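Local coordinates for protein enoyl-CoA hydratase/isomerase (Shewanella pealeana, PDB 4KPK) that belongs to the enoyl-CoA hydratase/isomerase (crotonase) family and probably acts as an isomerase, its exact reaction being unsettled, at residues Glu32-Gln37 with Met71-Glu76; Pro136-Val141 with Asp231-Asn236; Ser249-Gly254 with Gln258-His263. All coordinates share one frame; numbering follows the deposited sequence.

Interaction 1 (Glu32-Gln37 with Met71-Glu76); sequences EILDQQ and MIQVLE. With EDO (1,2-ethanediol), chain B.
L34 carries this contact from helix 30-37, facing helix 65-80 where Q73 and V74 lie. Its CD1 comes within 4.1 Å of OE1 of Q73, and its CD2 stands 4.5 Å from CA of V74, so one methyl meets the end of an amide and the other the backbone of the next residue. With CG anti to the backbone N (chi1 -178°), L34 reaches across the 8.0 Å between its CA and that of V74. Q73 is extended beyond CG and crosses the leucine obliquely, while its NE2 makes a weak hydrogen bond to OG of S69, one turn back, which may limit the amide's turning. V74 also touches L41 and M52, and L34 lies on C43; helix 65-80 thus packs on both strands 41-46 and 49-54, helix 30-37 on strand 41-46. D35 points away from helix 65-80, and its OD1 takes a hydrogen bond from N of C43. A 1,2-ethanediol, probably from the crystallisation liquor, sits with its O1 2.6 Å from the backbone O of D35. No hydrogen bond joins the two segments: they meet by light van der Waals packing, leucine suiting the half-covered face between the helices, glutamine the solvent-exposed border.

Interaction 2 (Pro136-Val141 with Asp231-Asn236); sequences PTITLV and DALLSN
L233 takes the largest share of this buried contact, setting its forked end against P136, just before strand 137-141, and I138 within it. CG lies anti to the carbonyl carbon (chi1 -72°), and both methyls are put to use. CD2 sits 3.6 Å from CB of P136, while CD1 approaches the same proline carbon at 3.7 Å, so the fork straddles the CB corner of the ring as the two side chains slide past each other in opposite directions. The same CD1 meets CD1 of I138 at 3.7 Å, tip to tip. I138 sends its longer branch toward the helix, CG1 lying beside the backbone N (chi1 -57°), which lets a beta-branched residue suited to a strand still span the gap. P136 offers a compact, rigid apolar surface just where the chain enters the sheet, and its carbonyl oxygen is hydrogen-bonded to the backbone of L87.

Around this trio, I86 and M241 touch both P136 and L233, and F229 and I230 cover I138. L233 also packs on L199 of the second subunit, and N236 ND2 is hydrogen-bonded to the carbonyl oxygens of L199 and T200 of that subunit. Replacing L233 with an alanine would remove both methyls and is likely to open a gap beside P136 and leave the end of I138 without its facing group. With no polar group among the touching atoms, the end of helix 222-235 is held against the central sheet here by shape and exclusion of water, beside a subunit interface.

Interaction 3 (Ser249-Gly254 with Gln258-His263); sequences SSLEDG and QNTLDH
H263 points the NE2 corner of its imidazole at S250, across the gap between the end of helix 238-251 and the opening turns of helix 258-273. The hydroxyl lies at the ring edge, near its plane, and H263 NE2 gives S250 OG a weak hydrogen bond of 3.3 Å. The ring reaches across because CG is anti to the backbone N (chi1 165°). S250 holds OG between its backbone N and carbonyl carbon (chi1 76°), where the hydroxyl also bonds to the carbonyl oxygen of L247; that stronger bond probably holds the serine's rotation and presents its oxygen to the imidazole. Serine suits this exposed place, where one small group must serve its own helix and a neighbour.

The second meeting is apolar. CD2 of L251 lies 3.8 Å from CG2 of T260, the two side chains crossing at a slant. T260 divides its branches between two tasks: the methyl faces the leucine, while OG1 is hydrogen-bonded to OD1 of D257, just before the helix. Away from the interface, Q258 NE2 bonds D262 OD1 at 3.0 Å; OD1 lies almost in the amide plane of Q258, whereas NE2 meets it from above the carboxylate plane, a link within the first turn of the second helix.

The connection between the helices opens with a type I beta turn from L251 to G254, closed by G254 N bonding to L251 O, and G254, with phi 93°, adopts angles that glycine meets without strain. The contact thus lies near the base of an antiparallel-running helical hairpin at the edge of the chain, where L251 and T260 also pack on S182 and P183 of the second subunit, while E252 and D253 touch the third.

In the fold
The three contacts follow one another along the chain without interleaving. Interaction 1 sets helix 30-37 beside helix 65-80, next to the edge hairpin of the six-stranded mixed sheet; interaction 2, its centre about 20 Å from that of interaction 1, lies at strand 137-141 inside that sheet. The centre of interaction 3 lies about 26 Å from that of interaction 2 and about 35 Å from that of interaction 1, across the chain's centre from interaction 1. Helices 222-235 and 238-251 are consecutive, so the chain runs from interaction 2 directly toward interaction 3. Both touch the second subunit, so the C-terminal helices pack on their own chain and contribute to the interface in the three-chain assembly.

Interaction 1 (Glu32-Gln37 with Met71-Glu76)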
loop_
_atom_site.group_PDB
_atom_site.type_symbol
_atom_site.label_atom_id
_atom_site.label_comp_id
_atom_site.label_asym_id
_atom_site.label_seq_id
_atom_site.Cartn_x
_atom_site.Cartn_y
_atom_site.Cartn_z
ATOM N N GLU A 32 37.348 9.313 -11.973
ATOM C CA GLU A 32 38.589 9.287 -11.166
ATOM C C GLU A 32 38.933 10.684 -10.609
ATOM O O GLU A 32 39.324 10.820 -9.469
ATOM C CB GLU A 32 39.715 8.719 -11.997
ATOM C CG GLU A 32 39.514 7.252 -12.349
ATOM C CD GLU A 32 40.552 6.733 -13.348
ATOM O OE1 GLU A 32 41.041 7.485 -14.240
ATOM O OE2 GLU A 32 40.898 5.548 -13.222
ATOM N N ILE A 33 38.686 11.744 -11.372
ATOM C CA ILE A 33 38.982 13.099 -10.880
ATOM C C ILE A 33 37.979 13.468 -9.815
ATOM O O ILE A 33 38.319 14.024 -8.768
ATOM C CB ILE A 33 38.986 14.154 -12.010
ATOM C CG1 ILE A 33 40.224 13.979 -12.895
ATOM C CG2 ILE A 33 38.958 15.572 -11.451
ATOM C CD1 ILE A 33 40.044 14.561 -14.312
ATOM N N LEU A 34 36.717 13.154 -10.061
ATOM C CA LEU A 34 35.703 13.484 -9.085
ATOM C C LEU A 34 35.999 12.668 -7.781
ATOM O O LEU A 34 36.124 13.226 -6.704
ATOM C CB LEU A 34 34.329 13.210 -9.684
ATOM C CG LEU A 34 33.068 13.516 -8.884
ATOM C CD1 LEU A 34 33.023 14.938 -8.317
ATOM C CD2 LEU A 34 31.884 13.255 -9.795
ATOM N N ASP A 35 36.212 11.375 -7.919
ATOM C CA ASP A 35 36.548 10.530 -6.790
ATOM C C ASP A 35 37.635 11.203 -5.933
ATOM O O ASP A 35 37.473 11.342 -4.735
ATOM C CB ASP A 35 37.048 9.213 -7.317
ATOM C CG ASP A 35 37.435 8.261 -6.221
ATOM O OD1 ASP A 35 36.597 7.934 -5.394
ATOM O OD2 ASP A 35 38.576 7.866 -6.157
ATOM N N GLN A 36 38.701 11.694 -6.555
ATOM C CA GLN A 36 39.789 12.359 -5.815
ATOM C C GLN A 36 39.378 13.665 -5.097
ATOM O O GLN A 36 39.812 13.884 -3.981
ATOM C CB GLN A 36 40.992 12.639 -6.743
ATOM C CG GLN A 36 41.495 11.412 -7.520
ATOM C CD GLN A 36 42.683 11.740 -8.421
ATOM O OE1 GLN A 36 43.724 12.169 -7.918
ATOM N NE2 GLN A 36 42.543 11.553 -9.747
ATOM N N GLN A 37 38.562 14.513 -5.751
ATOM C CA GLN A 37 38.141 15.775 -5.228
ATOM C C GLN A 37 37.061 15.724 -4.152
ATOM O O GLN A 37 37.089 16.527 -3.241
ATOM C CB GLN A 37 37.660 16.653 -6.378
ATOM C CG GLN A 37 38.864 17.011 -7.244
ATOM C CD GLN A 37 38.508 17.414 -8.637
ATOM O OE1 GLN A 37 37.413 17.156 -9.124
ATOM N NE2 GLN A 37 39.441 18.050 -9.294
HETATM N N MSE A 71 26.711 14.264 -2.810
HETATM C CA MSE A 71 25.835 13.201 -3.339
HETATM C C MSE A 71 25.092 13.689 -4.546
HETATM O O MSE A 71 24.984 12.957 -5.526
HETATM C CB MSE A 71 24.903 12.741 -2.222
HETATM C CG MSE A 71 25.601 11.647 -1.387
HETATM SE SE MSE A 71 24.394 11.044 0.052
HETATM C CE MSE A 71 25.563 9.859 1.124
ATOM N N ILE A 72 24.590 14.938 -4.488
ATOM C CA ILE A 72 24.022 15.604 -5.695
ATOM C C ILE A 72 24.983 15.604 -6.879
ATOM O O ILE A 72 24.622 15.206 -7.980
ATOM C CB ILE A 72 23.517 17.034 -5.360
ATOM C CG1 ILE A 72 22.379 16.941 -4.318
ATOM C CG2 ILE A 72 23.065 17.820 -6.616
ATOM C CD1 ILE A 72 22.007 18.240 -3.654
ATOM N N GLN A 73 26.225 16.019 -6.657
ATOM C CA GLN A 73 27.208 16.048 -7.711
ATOM C C GLN A 73 27.475 14.671 -8.349
ATOM O O GLN A 73 27.595 14.575 -9.574
ATOM C CB GLN A 73 28.541 16.569 -7.170
ATOM C CG GLN A 73 28.603 18.054 -6.897
ATOM C CD GLN A 73 29.934 18.444 -6.300
ATOM O OE1 GLN A 73 30.993 18.166 -6.881
ATOM N NE2 GLN A 73 29.902 19.061 -5.117
ATOM N N VAL A 74 27.612 13.619 -7.519
ATOM C CA VAL A 74 27.853 12.302 -8.050
ATOM C C VAL A 74 26.652 11.775 -8.874
ATOM O O VAL A 74 26.805 11.131 -9.944
ATOM C CB VAL A 74 28.188 11.330 -6.928
ATOM C CG1 VAL A 74 28.259 9.897 -7.462
ATOM C CG2 VAL A 74 29.504 11.703 -6.255
ATOM N N LEU A 75 25.452 12.057 -8.383
ATOM C CA LEU A 75 24.249 11.733 -9.121
ATOM C C LEU A 75 24.215 12.459 -10.454
ATOM O O LEU A 75 23.951 11.818 -11.469
ATOM C CB LEU A 75 22.967 12.078 -8.346
ATOM C CG LEU A 75 22.611 11.244 -7.116
ATOM C CD1 LEU A 75 21.229 11.646 -6.610
ATOM C CD2 LEU A 75 22.674 9.758 -7.442
ATOM N N GLU A 76 24.471 13.772 -10.465
ATOM C CA GLU A 76 24.425 14.504 -11.749
ATOM C C GLU A 76 25.530 13.950 -12.644
ATOM O O GLU A 76 25.303 13.698 -13.809
ATOM C CB GLU A 76 24.516 16.011 -11.578
ATOM C CG GLU A 76 25.054 16.744 -12.810
ATOM C CD GLU A 76 24.196 16.684 -14.104
ATOM O OE1 GLU A 76 23.574 15.633 -14.462
ATOM O OE2 GLU A 76 24.185 17.724 -14.823
HETATM C C1 EDO B . 37.320 10.328 -1.432
HETATM O O1 EDO B . 36.642 11.227 -2.309
HETATM C C2 EDO B . 37.186 8.984 -2.128
HETATM O O2 EDO B . 38.400 8.256 -2.075
#

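Interaction 2 (Pro136-Val141 with Asp231-Asn236)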
loop_
_atom_site.group_PDB
_atom_site.type_symbol
_atom_site.label_atom_id
_atom_site.label_comp_id
_atom_site.label_asym_id
_atom_site.label_seq_id
_atom_site.Cartn_x
_atom_site.Cartn_y
_atom_site.Cartn_z
ATOM N N PRO A 136 18.448 1.971 -13.061
ATOM C CA PRO A 136 18.228 1.208 -11.840
ATOM C C PRO A 136 19.262 1.538 -10.818
ATOM O O PRO A 136 20.426 1.672 -11.160
ATOM C CB PRO A 136 18.384 -0.261 -12.287
ATOM C CG PRO A 136 19.135 -0.216 -13.559
ATOM C CD PRO A 136 18.833 1.108 -14.190
ATOM N N THR A 137 18.801 1.738 -9.585
ATOM C CA THR A 137 19.634 1.997 -8.418
ATOM C C THR A 137 19.490 0.826 -7.417
ATOM O O THR A 137 18.414 0.360 -7.190
ATOM C CB THR A 137 19.225 3.298 -7.752
ATOM O OG1 THR A 137 17.816 3.252 -7.422
ATOM C CG2 THR A 137 19.447 4.467 -8.709
ATOM N N ILE A 138 20.596 0.407 -6.825
ATOM C CA ILE A 138 20.678 -0.674 -5.806
ATOM C C ILE A 138 21.401 -0.032 -4.642
ATOM O O ILE A 138 22.498 0.470 -4.828
ATOM C CB ILE A 138 21.536 -1.876 -6.309
ATOM C CG1 ILE A 138 20.925 -2.387 -7.610
ATOM C CG2 ILE A 138 21.561 -3.055 -5.278
ATOM C CD1 ILE A 138 21.710 -3.385 -8.345
ATOM N N THR A 139 20.780 -0.027 -3.462
ATOM C CA THR A 139 21.448 0.354 -2.214
ATOM C C THR A 139 21.766 -0.875 -1.277
ATOM O O THR A 139 20.907 -1.699 -0.994
ATOM C CB THR A 139 20.623 1.447 -1.506
ATOM O OG1 THR A 139 20.538 2.572 -2.400
ATOM C CG2 THR A 139 21.245 1.933 -0.186
ATOM N N LEU A 140 23.021 -0.950 -0.816
ATOM C CA LEU A 140 23.546 -2.000 0.072
ATOM C C LEU A 140 23.828 -1.445 1.479
ATOM O O LEU A 140 24.700 -0.625 1.667
ATOM C CB LEU A 140 24.843 -2.547 -0.495
ATOM C CG LEU A 140 24.922 -3.001 -1.956
ATOM C CD1 LEU A 140 26.309 -3.587 -2.265
ATOM C CD2 LEU A 140 23.814 -4.010 -2.199
ATOM N N VAL A 141 23.069 -1.868 2.466
ATOM C CA VAL A 141 23.049 -1.202 3.759
ATOM C C VAL A 141 23.594 -2.132 4.867
ATOM O O VAL A 141 23.007 -3.159 5.090
ATOM C CB VAL A 141 21.619 -0.798 4.166
ATOM C CG1 VAL A 141 21.619 -0.106 5.518
ATOM C CG2 VAL A 141 20.949 0.088 3.105
ATOM N N ASP A 231 23.632 -8.493 -12.536
ATOM C CA ASP A 231 23.491 -9.329 -13.744
ATOM C C ASP A 231 22.137 -9.175 -14.450
ATOM O O ASP A 231 22.104 -9.067 -15.678
ATOM C CB ASP A 231 23.753 -10.808 -13.387
ATOM C CG ASP A 231 25.224 -11.053 -13.075
ATOM O OD1 ASP A 231 26.053 -10.200 -13.478
ATOM O OD2 ASP A 231 25.596 -12.087 -12.443
ATOM N N ALA A 232 21.033 -9.151 -13.708
ATOM C CA ALA A 232 19.747 -9.091 -14.362
ATOM C C ALA A 232 19.607 -7.668 -15.030
ATOM O O ALA A 232 19.230 -7.549 -16.176
ATOM C CB ALA A 232 18.659 -9.356 -13.377
ATOM N N LEU A 233 20.023 -6.637 -14.315
ATOM C CA LEU A 233 19.825 -5.255 -14.715
ATOM C C LEU A 233 20.686 -4.852 -15.918
ATOM O O LEU A 233 20.186 -4.223 -16.840
ATOM C CB LEU A 233 20.056 -4.331 -13.523
ATOM C CG LEU A 233 18.963 -4.366 -12.427
ATOM C CD1 LEU A 233 19.472 -3.607 -11.229
ATOM C CD2 LEU A 233 17.577 -3.773 -12.797
ATOM N N LEU A 234 21.938 -5.308 -15.966
ATOM C CA LEU A 234 22.789 -5.041 -17.122
ATOM C C LEU A 234 22.288 -5.726 -18.379
ATOM O O LEU A 234 22.578 -5.247 -19.467
ATOM C CB LEU A 234 24.254 -5.458 -16.858
ATOM C CG LEU A 234 25.046 -4.639 -15.813
ATOM C CD1 LEU A 234 26.469 -5.156 -15.622
ATOM C CD2 LEU A 234 25.095 -3.127 -16.088
ATOM N N SER A 235 21.550 -6.836 -18.238
ATOM C CA SER A 235 20.963 -7.511 -19.398
ATOM C C SER A 235 19.804 -6.775 -20.036
ATOM O O SER A 235 19.493 -7.025 -21.187
ATOM C CB SER A 235 20.450 -8.897 -19.014
ATOM O OG SER A 235 21.414 -9.529 -18.232
ATOM N N ASN A 236 19.115 -5.922 -19.294
ATOM C CA ASN A 236 17.808 -5.408 -19.773
ATOM C C ASN A 236 17.921 -4.099 -20.514
ATOM O O ASN A 236 18.911 -3.400 -20.426
ATOM C CB ASN A 236 16.794 -5.232 -18.611
ATOM C CG ASN A 236 16.536 -6.526 -17.828
ATOM O OD1 ASN A 236 16.616 -7.615 -18.356
ATOM N ND2 ASN A 236 16.197 -6.392 -16.566
#

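Interaction 3 (Ser249-Gly254 with Gln258-His263)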
loop_
_atom_site.group_PDB
_atom_site.type_symbol
_atom_site.label_atom_id
_atom_site.label_comp_id
_atom_site.label_asym_id
_atom_site.label_seq_id
_atom_site.Cartn_x
_atom_site.Cartn_y
_atom_site.Cartn_z
ATOM N N SER A 249 6.094 6.096 -11.729
ATOM C CA SER A 249 5.905 7.485 -11.193
ATOM C C SER A 249 4.519 8.043 -11.502
ATOM O O SER A 249 3.838 8.500 -10.629
ATOM C CB SER A 249 6.951 8.453 -11.759
ATOM O OG SER A 249 7.029 9.619 -10.985
ATOM N N SER A 250 4.097 7.935 -12.749
ATOM C CA SER A 250 2.803 8.468 -13.175
ATOM C C SER A 250 1.629 7.793 -12.481
ATOM O O SER A 250 0.546 8.368 -12.460
ATOM C CB SER A 250 2.654 8.375 -14.698
ATOM O OG SER A 250 2.374 7.033 -15.144
ATOM N N LEU A 251 1.845 6.592 -11.911
ATOM C CA LEU A 251 0.784 5.821 -11.287
ATOM C C LEU A 251 0.696 5.981 -9.743
ATOM O O LEU A 251 -0.235 5.480 -9.131
ATOM C CB LEU A 251 0.920 4.350 -11.627
ATOM C CG LEU A 251 0.921 3.875 -13.095
ATOM C CD1 LEU A 251 1.343 2.394 -13.167
ATOM C CD2 LEU A 251 -0.436 4.055 -13.759
ATOM N N GLU A 252 1.642 6.707 -9.147
ATOM C CA GLU A 252 1.778 6.856 -7.688
ATOM C C GLU A 252 0.558 7.333 -6.979
ATOM O O GLU A 252 0.357 6.963 -5.813
ATOM C CB GLU A 252 2.886 7.848 -7.354
ATOM C CG GLU A 252 4.271 7.295 -7.535
ATOM C CD GLU A 252 5.376 8.335 -7.298
ATOM O OE1 GLU A 252 5.177 9.595 -7.501
ATOM O OE2 GLU A 252 6.486 7.864 -6.964
ATOM N N ASP A 253 -0.229 8.182 -7.658
ATOM C CA ASP A 253 -1.476 8.683 -7.117
ATOM C C ASP A 253 -2.619 7.658 -6.942
ATOM O O ASP A 253 -3.548 7.900 -6.168
ATOM C CB ASP A 253 -1.960 9.997 -7.841
ATOM C CG ASP A 253 -2.430 9.790 -9.266
ATOM O OD1 ASP A 253 -2.500 8.639 -9.736
ATOM O OD2 ASP A 253 -2.771 10.826 -9.930
ATOM N N GLY A 254 -2.582 6.552 -7.655
ATOM C CA GLY A 254 -3.553 5.490 -7.463
ATOM C C GLY A 254 -4.739 5.605 -8.378
ATOM O O GLY A 254 -5.594 4.746 -8.395
ATOM N N GLN A 258 -9.843 7.083 -17.374
ATOM C CA GLN A 258 -9.631 7.083 -18.833
ATOM C C GLN A 258 -8.257 7.533 -19.223
ATOM O O GLN A 258 -7.646 6.954 -20.121
ATOM C CB GLN A 258 -10.658 7.959 -19.575
ATOM C CG GLN A 258 -10.651 7.725 -21.085
ATOM C CD GLN A 258 -10.743 6.240 -21.443
ATOM O OE1 GLN A 258 -11.652 5.541 -21.016
ATOM N NE2 GLN A 258 -9.804 5.763 -22.233
ATOM N N ASN A 259 -7.763 8.576 -18.584
ATOM C CA ASN A 259 -6.455 9.117 -18.940
ATOM C C ASN A 259 -5.336 8.120 -18.613
ATOM O O ASN A 259 -4.345 8.004 -19.352
ATOM C CB ASN A 259 -6.200 10.438 -18.221
ATOM C CG ASN A 259 -7.102 11.547 -18.703
ATOM O OD1 ASN A 259 -7.746 11.440 -19.754
ATOM N ND2 ASN A 259 -7.173 12.624 -17.931
ATOM N N THR A 260 -5.495 7.381 -17.522
ATOM C CA THR A 260 -4.477 6.337 -17.186
ATOM C C THR A 260 -4.390 5.332 -18.343
ATOM O O THR A 260 -3.312 4.992 -18.868
ATOM C CB THR A 260 -4.869 5.584 -15.886
ATOM O OG1 THR A 260 -5.160 6.533 -14.856
ATOM C CG2 THR A 260 -3.738 4.683 -15.436
ATOM N N LEU A 261 -5.562 4.881 -18.740
ATOM C CA LEU A 261 -5.725 3.938 -19.836
ATOM C C LEU A 261 -5.142 4.436 -21.155
ATOM O O LEU A 261 -4.402 3.706 -21.832
ATOM C CB LEU A 261 -7.217 3.574 -19.974
ATOM C CG LEU A 261 -7.664 2.391 -19.094
ATOM C CD1 LEU A 261 -7.608 2.641 -17.601
ATOM C CD2 LEU A 261 -9.079 1.926 -19.450
ATOM N N ASP A 262 -5.413 5.698 -21.483
ATOM C CA ASP A 262 -4.917 6.302 -22.712
ATOM C C ASP A 262 -3.376 6.462 -22.718
ATOM O O ASP A 262 -2.685 6.160 -23.720
ATOM C CB ASP A 262 -5.579 7.676 -22.888
ATOM C CG ASP A 262 -7.056 7.573 -23.249
ATOM O OD1 ASP A 262 -7.437 6.579 -23.888
ATOM O OD2 ASP A 262 -7.828 8.482 -22.870
ATOM N N HIS A 263 -2.864 6.921 -21.578
ATOM C CA HIS A 263 -1.449 7.117 -21.376
ATOM C C HIS A 263 -0.672 5.768 -21.358
ATOM O O HIS A 263 0.336 5.624 -22.057
ATOM C CB HIS A 263 -1.245 7.961 -20.096
ATOM C CG HIS A 263 0.150 7.947 -19.554
ATOM N ND1 HIS A 263 1.204 8.573 -20.184
ATOM C CD2 HIS A 263 0.667 7.389 -18.429
ATOM C CE1 HIS A 263 2.313 8.396 -19.479
ATOM N NE2 HIS A 263 2.014 7.680 -18.409
#